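Local structure of uncharacterized protein AsqI (Emericella nidulans, 5YY3) at residues A[219-224]-A[505-510]; A[461-467]-A[559-565]; A[479-483]-A[517-521]. The protein catalyses the zinc-dependent ring contraction of 4'-methoxycyclopenin to 4'-methoxyviridicatin, with loss of methyl isocyanate, during aspoquinolone biosynthesis. All coordinates share one frame; numbering follows the deposited sequence.

Interaction 1 (A[219-224]-A[505-510]); sequences SQMVAR and HSWIEM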
loop_
_atom_site.group_PDB
_atom_site.type_symbol
_atom_site.label_atom_id
_atom_site.label_comp_id
_atom_site.label_asym_id
_atom_site.label_seq_id
_atom_site.Cartn_x
_atom_site.Cartn_y
_atom_site.Cartn_z
ATOM N N SER A 219 2.699 3.488 -30.968
ATOM C CA SER A 219 3.547 2.489 -30.309
ATOM C C SER A 219 4.611 3.142 -29.440
ATOM O O SER A 219 5.007 2.617 -28.405
ATOM C CB SER A 219 4.232 1.582 -31.324
ATOM O OG SER A 219 5.117 0.702 -30.650
ATOM N N GLN A 220 5.075 4.298 -29.881
ATOM C CA GLN A 220 6.129 4.992 -29.183
ATOM C C GLN A 220 5.537 5.635 -27.900
ATOM O O GLN A 220 6.178 5.610 -26.837
ATOM C CB GLN A 220 6.777 5.989 -30.156
ATOM C CG GLN A 220 8.095 6.612 -29.797
ATOM C CD GLN A 220 9.287 5.663 -29.701
ATOM O OE1 GLN A 220 10.341 6.077 -29.234
ATOM N NE2 GLN A 220 9.133 4.414 -30.120
ATOM N N MET A 221 4.299 6.139 -27.943
ATOM C CA MET A 221 3.757 6.676 -26.689
ATOM C C MET A 221 3.385 5.546 -25.700
ATOM O O MET A 221 3.536 5.721 -24.495
ATOM C CB MET A 221 2.561 7.649 -26.905
ATOM C CG MET A 221 1.502 7.342 -27.925
ATOM S SD MET A 221 0.537 8.860 -28.317
ATOM C CE MET A 221 1.899 9.944 -28.719
ATOM N N VAL A 222 2.965 4.388 -26.192
ATOM C CA VAL A 222 2.763 3.217 -25.329
ATOM C C VAL A 222 4.070 2.751 -24.636
ATOM O O VAL A 222 4.074 2.473 -23.427
ATOM C CB VAL A 222 2.154 2.056 -26.144
ATOM C CG1 VAL A 222 2.320 0.699 -25.430
ATOM C CG2 VAL A 222 0.681 2.359 -26.434
ATOM N N ALA A 223 5.173 2.663 -25.381
ATOM C CA ALA A 223 6.457 2.295 -24.772
ATOM C C ALA A 223 6.853 3.271 -23.654
ATOM O O ALA A 223 7.314 2.872 -22.594
ATOM C CB ALA A 223 7.552 2.231 -25.836
ATOM N N ARG A 224 6.656 4.559 -23.887
ATOM C CA ARG A 224 6.924 5.557 -22.869
ATOM C C ARG A 224 5.963 5.457 -21.655
ATOM O O ARG A 224 6.400 5.507 -20.495
ATOM C CB ARG A 224 6.857 6.952 -23.490
ATOM C CG ARG A 224 8.021 7.269 -24.437
ATOM C CD ARG A 224 7.926 8.706 -24.925
ATOM N NE ARG A 224 9.036 9.082 -25.794
ATOM C CZ ARG A 224 10.154 9.654 -25.362
ATOM N NH1 ARG A 224 10.314 9.902 -24.067
ATOM N NH2 ARG A 224 11.121 9.959 -26.213
ATOM N N HIS A 505 9.898 -3.265 -29.192
ATOM C CA HIS A 505 8.902 -2.204 -29.151
ATOM C C HIS A 505 8.962 -1.419 -27.863
ATOM O O HIS A 505 8.235 -0.436 -27.704
ATOM C CB HIS A 505 7.522 -2.810 -29.368
ATOM C CG HIS A 505 7.474 -3.699 -30.565
ATOM N ND1 HIS A 505 7.212 -3.227 -31.830
ATOM C CD2 HIS A 505 7.754 -5.021 -30.706
ATOM C CE1 HIS A 505 7.297 -4.222 -32.694
ATOM N NE2 HIS A 505 7.631 -5.318 -32.035
ATOM N N SER A 506 9.851 -1.836 -26.959
ATOM C CA SER A 506 10.053 -1.112 -25.708
ATOM C C SER A 506 11.134 -0.049 -25.847
ATOM O O SER A 506 11.322 0.773 -24.944
ATOM C CB SER A 506 10.408 -2.070 -24.580
ATOM O OG SER A 506 9.269 -2.829 -24.194
ATOM N N TRP A 507 11.839 -0.056 -26.972
ATOM C CA TRP A 507 12.857 0.940 -27.180
ATOM C C TRP A 507 12.219 2.273 -27.524
ATOM O O TRP A 507 11.366 2.364 -28.411
ATOM C CB TRP A 507 13.841 0.484 -28.257
ATOM C CG TRP A 507 14.773 -0.520 -27.705
ATOM C CD1 TRP A 507 14.591 -1.881 -27.661
ATOM C CD2 TRP A 507 16.028 -0.262 -27.057
ATOM N NE1 TRP A 507 15.666 -2.482 -27.046
ATOM C CE2 TRP A 507 16.562 -1.510 -26.666
ATOM C CE3 TRP A 507 16.760 0.901 -26.786
ATOM C CZ2 TRP A 507 17.789 -1.627 -26.013
ATOM C CZ3 TRP A 507 17.987 0.783 -26.127
ATOM C CH2 TRP A 507 18.486 -0.471 -25.751
ATOM N N ILE A 508 12.642 3.291 -26.785
ATOM C CA ILE A 508 12.157 4.661 -26.907
ATOM C C ILE A 508 13.132 5.520 -27.728
ATOM O O ILE A 508 14.320 5.603 -27.392
ATOM C CB ILE A 508 11.999 5.296 -25.520
ATOM C CG1 ILE A 508 10.964 4.540 -24.684
ATOM C CG2 ILE A 508 11.694 6.780 -25.635
ATOM C CD1 ILE A 508 10.919 4.993 -23.229
ATOM N N GLU A 509 12.644 6.162 -28.791
ATOM C CA GLU A 509 13.503 6.985 -29.626
ATOM C C GLU A 509 13.802 8.307 -28.939
ATOM O O GLU A 509 12.898 8.988 -28.473
ATOM C CB GLU A 509 12.874 7.235 -31.005
ATOM C CG GLU A 509 13.885 7.829 -32.020
ATOM C CD GLU A 509 13.241 8.360 -33.294
ATOM O OE1 GLU A 509 12.021 8.192 -33.442
ATOM O OE2 GLU A 509 13.952 8.960 -34.146
ATOM N N MET A 510 15.078 8.677 -28.895
ATOM C CA MET A 510 15.510 9.870 -28.179
ATOM C C MET A 510 16.142 10.907 -29.106
ATOM O O MET A 510 16.167 12.111 -28.799
ATOM C CB MET A 510 16.492 9.477 -27.071
ATOM C CG MET A 510 15.843 8.622 -25.966
ATOM S SD MET A 510 14.512 9.525 -25.126
ATOM C CE MET A 510 15.498 10.692 -24.185
HETATM O O HOH W 1 7.827 1.584 -30.491
#
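His505 meets helix 210-231 through its backbone: its carbonyl O lies 3.3 Å from CB of Ala223, so the turn lies directly against the methyl of Ala223. The same carbonyl weakly accepts a hydrogen bond from a water that also pairs with Ser219 OG, at 2.9 Å. Ser506 continues the short 3-10 turn, and its CA comes within 5.0 Å of the CA of Ala223. At Trp507 the side chain turns from the helix to stack on Phe606, leaving the carbonyl O to take a weak bond from NE2 of Gln220. Ile508, in the strand, lays its CG2 methyl over the centre of the Arg224 guanidinium, 3.2 Å above the plane, while CD1 packs on CG of the same arginine. The chain of Arg224 is extended from CG to NE, which brings the flat group beneath the CG2 methyl of Ile508. Glu509 N points at OE1 of Gln220 in a hydrogen bond whose modelled length, 2.3 Å, is doubtfully short. CG anti to the backbone N (chi1 -166°) and a bend at chi2 bring the amide of Gln220 up to the strand. The O of Glu509 sits at the edge of the guanidinium, 3.0 Å from NH2 of Arg224, whereas Met510 brings SD to 3.6 Å from that nitrogen. Arg224 NH1 is held by Met562 O, and Trp557 makes a cation-pi contact with the group. A helix carrying the zinc ligand His218 thus docks on an Ig-like strand, the domain junction of the hemocyanin fold.

Interaction 2 (A[461-467]-A[559-565]); sequences KLGHEPY and QNLMLPV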
loop_
_atom_site.group_PDB
_atom_site.type_symbol
_atom_site.label_atom_id
_atom_site.label_comp_id
_atom_site.label_asym_id
_atom_site.label_seq_id
_atom_site.Cartn_x
_atom_site.Cartn_y
_atom_site.Cartn_z
ATOM N N LYS A 461 3.927 18.092 -12.242
ATOM C CA LYS A 461 4.423 18.469 -13.558
ATOM C C LYS A 461 5.834 17.916 -13.690
ATOM O O LYS A 461 6.739 18.396 -13.010
ATOM C CB LYS A 461 4.437 19.989 -13.751
ATOM C CG LYS A 461 5.011 20.443 -15.100
ATOM C CD LYS A 461 4.094 20.015 -16.250
ATOM C CE LYS A 461 4.600 20.488 -17.601
ATOM N NZ LYS A 461 3.549 20.378 -18.660
ATOM N N LEU A 462 6.019 16.905 -14.532
ATOM C CA LEU A 462 7.330 16.281 -14.685
ATOM C C LEU A 462 8.269 17.230 -15.428
ATOM O O LEU A 462 7.838 18.074 -16.216
ATOM C CB LEU A 462 7.218 14.951 -15.423
ATOM C CG LEU A 462 8.541 14.190 -15.629
ATOM C CD1 LEU A 462 9.167 13.819 -14.291
ATOM C CD2 LEU A 462 8.359 12.944 -16.491
ATOM N N GLY A 463 9.556 17.100 -15.155
ATOM C CA GLY A 463 10.581 17.836 -15.863
ATOM C C GLY A 463 11.891 17.113 -15.641
ATOM O O GLY A 463 11.965 16.157 -14.856
ATOM N N HIS A 464 12.939 17.547 -16.327
ATOM C CA HIS A 464 14.236 16.947 -16.077
ATOM C C HIS A 464 15.337 17.993 -16.166
ATOM O O HIS A 464 15.201 18.991 -16.883
ATOM C CB HIS A 464 14.495 15.814 -17.069
ATOM C CG HIS A 464 14.622 16.282 -18.483
ATOM N ND1 HIS A 464 15.799 16.779 -18.997
ATOM C CD2 HIS A 464 13.714 16.351 -19.488
ATOM C CE1 HIS A 464 15.615 17.125 -20.259
ATOM N NE2 HIS A 464 14.360 16.870 -20.583
ATOM N N GLU A 465 16.425 17.767 -15.434
ATOM C CA GLU A 465 17.599 18.616 -15.574
ATOM C C GLU A 465 18.116 18.454 -16.989
ATOM O O GLU A 465 17.959 17.382 -17.580
ATOM C CB GLU A 465 18.694 18.258 -14.556
ATOM C CG GLU A 465 18.292 18.419 -13.101
ATOM C CD GLU A 465 17.796 19.814 -12.770
ATOM O OE1 GLU A 465 18.166 20.774 -13.490
ATOM O OE2 GLU A 465 17.025 19.941 -11.785
ATOM N N PRO A 466 18.728 19.518 -17.536
ATOM C CA PRO A 466 19.268 19.488 -18.898
ATOM C C PRO A 466 20.249 18.336 -19.096
ATOM O O PRO A 466 21.130 18.121 -18.259
ATOM C CB PRO A 466 19.972 20.840 -19.027
ATOM C CG PRO A 466 19.217 21.722 -18.078
ATOM C CD PRO A 466 18.871 20.846 -16.916
ATOM N N TYR A 467 20.074 17.586 -20.181
ATOM C CA TYR A 467 20.979 16.491 -20.482
ATOM C C TYR A 467 21.540 16.623 -21.895
ATOM O O TYR A 467 21.108 17.449 -22.698
ATOM C CB TYR A 467 20.292 15.124 -20.299
ATOM C CG TYR A 467 19.283 14.756 -21.367
ATOM C CD1 TYR A 467 19.687 14.157 -22.557
ATOM C CD2 TYR A 467 17.917 14.984 -21.179
ATOM C CE1 TYR A 467 18.772 13.824 -23.549
ATOM C CE2 TYR A 467 16.980 14.634 -22.163
ATOM C CZ TYR A 467 17.420 14.057 -23.347
ATOM O OH TYR A 467 16.519 13.712 -24.344
ATOM N N GLN A 559 9.417 18.224 -24.258
ATOM C CA GLN A 559 10.774 18.186 -23.700
ATOM C C GLN A 559 10.792 17.720 -22.226
ATOM O O GLN A 559 11.665 16.948 -21.819
ATOM C CB GLN A 559 11.436 19.569 -23.828
ATOM C CG GLN A 559 12.883 19.639 -23.334
ATOM C CD GLN A 559 13.775 18.631 -24.037
ATOM O OE1 GLN A 559 13.974 18.694 -25.254
ATOM N NE2 GLN A 559 14.303 17.677 -23.276
ATOM N N ASN A 560 9.811 18.169 -21.444
ATOM C CA ASN A 560 9.713 17.789 -20.042
ATOM C C ASN A 560 9.406 16.305 -19.816
ATOM O O ASN A 560 9.593 15.808 -18.701
ATOM C CB ASN A 560 8.648 18.612 -19.337
ATOM C CG ASN A 560 7.259 18.276 -19.815
ATOM O OD1 ASN A 560 6.991 18.307 -21.010
ATOM N ND2 ASN A 560 6.364 17.951 -18.884
ATOM N N LEU A 561 8.950 15.601 -20.858
ATOM C CA LEU A 561 8.665 14.171 -20.736
ATOM C C LEU A 561 9.672 13.320 -21.485
ATOM O O LEU A 561 9.457 12.120 -21.645
ATOM C CB LEU A 561 7.256 13.833 -21.262
ATOM C CG LEU A 561 6.088 14.580 -20.641
ATOM C CD1 LEU A 561 4.773 14.062 -21.204
ATOM C CD2 LEU A 561 6.125 14.445 -19.121
ATOM N N MET A 562 10.756 13.928 -21.962
ATOM C CA MET A 562 11.712 13.197 -22.796
ATOM C C MET A 562 12.320 12.047 -22.031
ATOM O O MET A 562 12.545 10.970 -22.577
ATOM C CB MET A 562 12.808 14.125 -23.317
ATOM C CG MET A 562 12.381 14.931 -24.541
ATOM S SD MET A 562 12.229 13.887 -26.000
ATOM C CE MET A 562 13.955 13.466 -26.272
ATOM N N LEU A 563 12.572 12.275 -20.749
ATOM C CA LEU A 563 13.128 11.230 -19.897
ATOM C C LEU A 563 12.030 10.514 -19.126
ATOM O O LEU A 563 11.167 11.166 -18.544
ATOM C CB LEU A 563 14.146 11.831 -18.927
ATOM C CG LEU A 563 15.652 11.682 -19.108
ATOM C CD1 LEU A 563 16.061 11.719 -20.545
ATOM C CD2 LEU A 563 16.363 12.760 -18.313
ATOM N N PRO A 564 12.058 9.173 -19.115
ATOM C CA PRO A 564 11.248 8.468 -18.121
ATOM C C PRO A 564 11.572 9.001 -16.733
ATOM O O PRO A 564 12.710 9.378 -16.515
ATOM C CB PRO A 564 11.683 7.015 -18.282
ATOM C CG PRO A 564 12.079 6.921 -19.739
ATOM C CD PRO A 564 12.729 8.247 -20.042
ATOM N N VAL A 565 10.594 9.054 -15.835
ATOM C CA VAL A 565 10.760 9.693 -14.532
ATOM C C VAL A 565 11.885 9.038 -13.684
ATOM O O VAL A 565 12.562 9.722 -12.911
ATOM C CB VAL A 565 9.407 9.695 -13.753
ATOM C CG1 VAL A 565 8.936 8.282 -13.446
ATOM C CG2 VAL A 565 9.482 10.535 -12.473
#
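Leu462, Asn560 and His464 carry this contact between the start of strand 461-475 and a 3-10 turn. Leu462 reaches toward 559-565 with both methyls: CD2 packs against CD2 of Leu561, and CD1 meets CG2 of Val565, each at 3.8 Å and each pair set at a slant. With CG anti to the backbone N (chi1 -179°), the fork reaches Leu561 by one branch and Val565 by the other. The backbone of the same leucine serves Asn560, whose ND2 donates to Leu462 O at 3.1 Å. That oxygen lies in the amide plane of Asn560, although the nitrogen approaches from above the plane of the carbonyl. ND2 also bonds to Asp179 OD2, so the two partners hold the amide in a fixed rotation. CE of Lys461 passes within 3.3 Å of this ND2, on the way to salt bridges of NZ with Glu457, Asp179 and Asp181. In the hemocyanin-type Ig-like domain, the turn belongs to the long connection from strand 523-528 to strand 571-580, and here it packs against strand 461-475, with Leu563 also touching Ile444 of strand 443-449. ND1 of His464 is held firmly by Glu465 O at 2.7 Å and 166°, whereas NE2 makes a weak bond to Gln559 O, which lies in the ring plane. Asp529 lies against the ring. CD2 of Leu563 rests on CB of the histidine, while its CD1 comes within 3.5 Å of Tyr467 CE2, the two side chains running past each other in opposite directions. Met562 CE approaches Tyr467 OH to 3.2 Å.

Interaction 3 (A[479-483]-A[517-521]); sequences SPPSK and LTDES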
loop_
_atom_site.group_PDB
_atom_site.type_symbol
_atom_site.label_atom_id
_atom_site.label_comp_id
_atom_site.label_asym_id
_atom_site.label_seq_id
_atom_site.Cartn_x
_atom_site.Cartn_y
_atom_site.Cartn_z
ATOM N N SER A 479 37.963 4.839 -48.958
ATOM C CA SER A 479 38.561 6.151 -49.183
ATOM C C SER A 479 38.446 6.983 -47.908
ATOM O O SER A 479 37.358 7.124 -47.353
ATOM C CB SER A 479 37.883 6.871 -50.355
ATOM O OG SER A 479 38.139 6.222 -51.591
ATOM N N PRO A 480 39.567 7.529 -47.426
ATOM C CA PRO A 480 39.474 8.369 -46.222
ATOM C C PRO A 480 38.556 9.550 -46.487
ATOM O O PRO A 480 38.647 10.155 -47.552
ATOM C CB PRO A 480 40.918 8.836 -45.984
ATOM C CG PRO A 480 41.776 7.873 -46.774
ATOM C CD PRO A 480 40.940 7.438 -47.952
ATOM N N PRO A 481 37.652 9.857 -45.553
ATOM C CA PRO A 481 36.823 11.041 -45.802
ATOM C C PRO A 481 37.697 12.288 -45.874
ATOM O O PRO A 481 38.733 12.330 -45.224
ATOM C CB PRO A 481 35.864 11.082 -44.598
ATOM C CG PRO A 481 36.418 10.123 -43.601
ATOM C CD PRO A 481 37.254 9.124 -44.339
ATOM N N SER A 482 37.281 13.272 -46.663
ATOM C CA SER A 482 38.043 14.509 -46.850
ATOM C C SER A 482 37.091 15.690 -46.896
ATOM O O SER A 482 35.876 15.508 -46.878
ATOM C CB SER A 482 38.852 14.453 -48.138
ATOM O OG SER A 482 37.982 14.268 -49.245
ATOM N N LYS A 483 37.631 16.899 -46.973
ATOM C CA LYS A 483 36.772 18.062 -47.129
ATOM C C LYS A 483 36.183 18.055 -48.540
ATOM O O LYS A 483 35.106 18.612 -48.775
ATOM C CB LYS A 483 37.535 19.361 -46.842
ATOM C CG LYS A 483 37.175 19.955 -45.463
ATOM C CD LYS A 483 38.063 21.119 -45.015
ATOM C CE LYS A 483 37.299 22.032 -44.043
ATOM N NZ LYS A 483 37.813 23.440 -44.000
ATOM N N LEU A 517 31.706 13.529 -41.603
ATOM C CA LEU A 517 33.128 13.371 -41.330
ATOM C C LEU A 517 33.954 13.891 -42.502
ATOM O O LEU A 517 33.572 13.752 -43.667
ATOM C CB LEU A 517 33.475 11.905 -41.039
ATOM C CG LEU A 517 32.696 11.235 -39.899
ATOM C CD1 LEU A 517 33.224 9.835 -39.636
ATOM C CD2 LEU A 517 32.739 12.092 -38.634
ATOM N N THR A 518 35.088 14.497 -42.183
ATOM C CA THR A 518 36.006 14.987 -43.201
ATOM C C THR A 518 37.447 14.511 -42.948
ATOM O O THR A 518 38.355 14.912 -43.662
ATOM C CB THR A 518 35.947 16.530 -43.279
ATOM O OG1 THR A 518 36.016 17.080 -41.960
ATOM C CG2 THR A 518 34.634 16.971 -43.896
ATOM N N ASP A 519 37.635 13.643 -41.948
ATOM C CA ASP A 519 38.956 13.120 -41.563
ATOM C C ASP A 519 38.936 11.639 -41.265
ATOM O O ASP A 519 37.877 11.032 -41.112
ATOM C CB ASP A 519 39.512 13.806 -40.300
ATOM C CG ASP A 519 39.951 15.211 -40.545
ATOM O OD1 ASP A 519 40.149 15.567 -41.729
ATOM O OD2 ASP A 519 40.119 15.951 -39.550
ATOM N N GLU A 520 40.138 11.094 -41.101
ATOM C CA GLU A 520 40.361 9.719 -40.682
ATOM C C GLU A 520 40.186 9.553 -39.178
ATOM O O GLU A 520 40.059 8.434 -38.685
ATOM C CB GLU A 520 41.776 9.280 -41.056
ATOM C CG GLU A 520 42.445 10.178 -42.083
ATOM C CD GLU A 520 43.535 9.466 -42.851
ATOM O OE1 GLU A 520 44.201 8.587 -42.257
ATOM O OE2 GLU A 520 43.709 9.773 -44.055
ATOM N N SER A 521 40.220 10.660 -38.447
ATOM C CA SER A 521 40.312 10.588 -36.992
ATOM C C SER A 521 38.946 10.552 -36.293
ATOM O O SER A 521 37.926 10.954 -36.855
ATOM C CB SER A 521 41.136 11.768 -36.470
ATOM O OG SER A 521 40.645 12.994 -36.989
#
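Pro481 sets its ring against the backbone of residues 517-519, where two connections of the Ig-like domain run past each other at the end of the beta-sandwich. Each links the strand pair 461-475/523-528 to the pair 487-497/508-517, and their end-to-end directions differ by 133°, so the loops are roughly but not strictly antiparallel. CG and CB of Pro481 lie against carbonyl oxygens: CG comes to 3.0 Å from Asp519 O, and CB to 3.6 Å from Leu517 O. CG also packs on CB of Leu517, and Ser475 and Gln487 touch the ring as well. Pro480 runs alongside Glu520, both side chains heading in one direction, with the proline CB 3.5 Å from OE2 of the glutamate; Glu520 also touches a neighbouring molecule in the crystal, which may influence its pose. Thr518 turns its hydroxyl elsewhere: OG1 sits between the backbone N and the carbonyl carbon (chi1 47°), which leaves CG2 to face the 479-483 loop. This methyl lies 3.5 Å from Ser482 O and then brushes CG of Lys483. Ser482 itself points away, its OG bonded to Asn485 N within its own loop. No conventional hydrogen bond joins the two segments. Pro481 O and Thr518 O, two acceptors, stand 3.0 Å apart, and Ser482 CA makes a CA-H...O contact of 3.2 Å to Thr518 O.

Interactions 1 and 2 are neighbours, with centres 15 Å apart, and they touch directly: CE of Met510 packs against Tyr467 OH, beside the arginine bond to Met562. Both reach the same eight-stranded mixed sheet, and both meet helix 210-231 of the metal-binding domain. Interaction 3 stands at the far end of the Ig-like domain, about 19 and 20 Å from the other two between nearest atoms, and far from the zinc site. Along the chain the order is 219-224, 461-467, 479-483, 505-510, 517-521, 559-565: interaction 1 alternates with both others, while interaction 3 falls between the segments of interaction 2. The sheet thus spans from the domain junction to a peripheral loop pair.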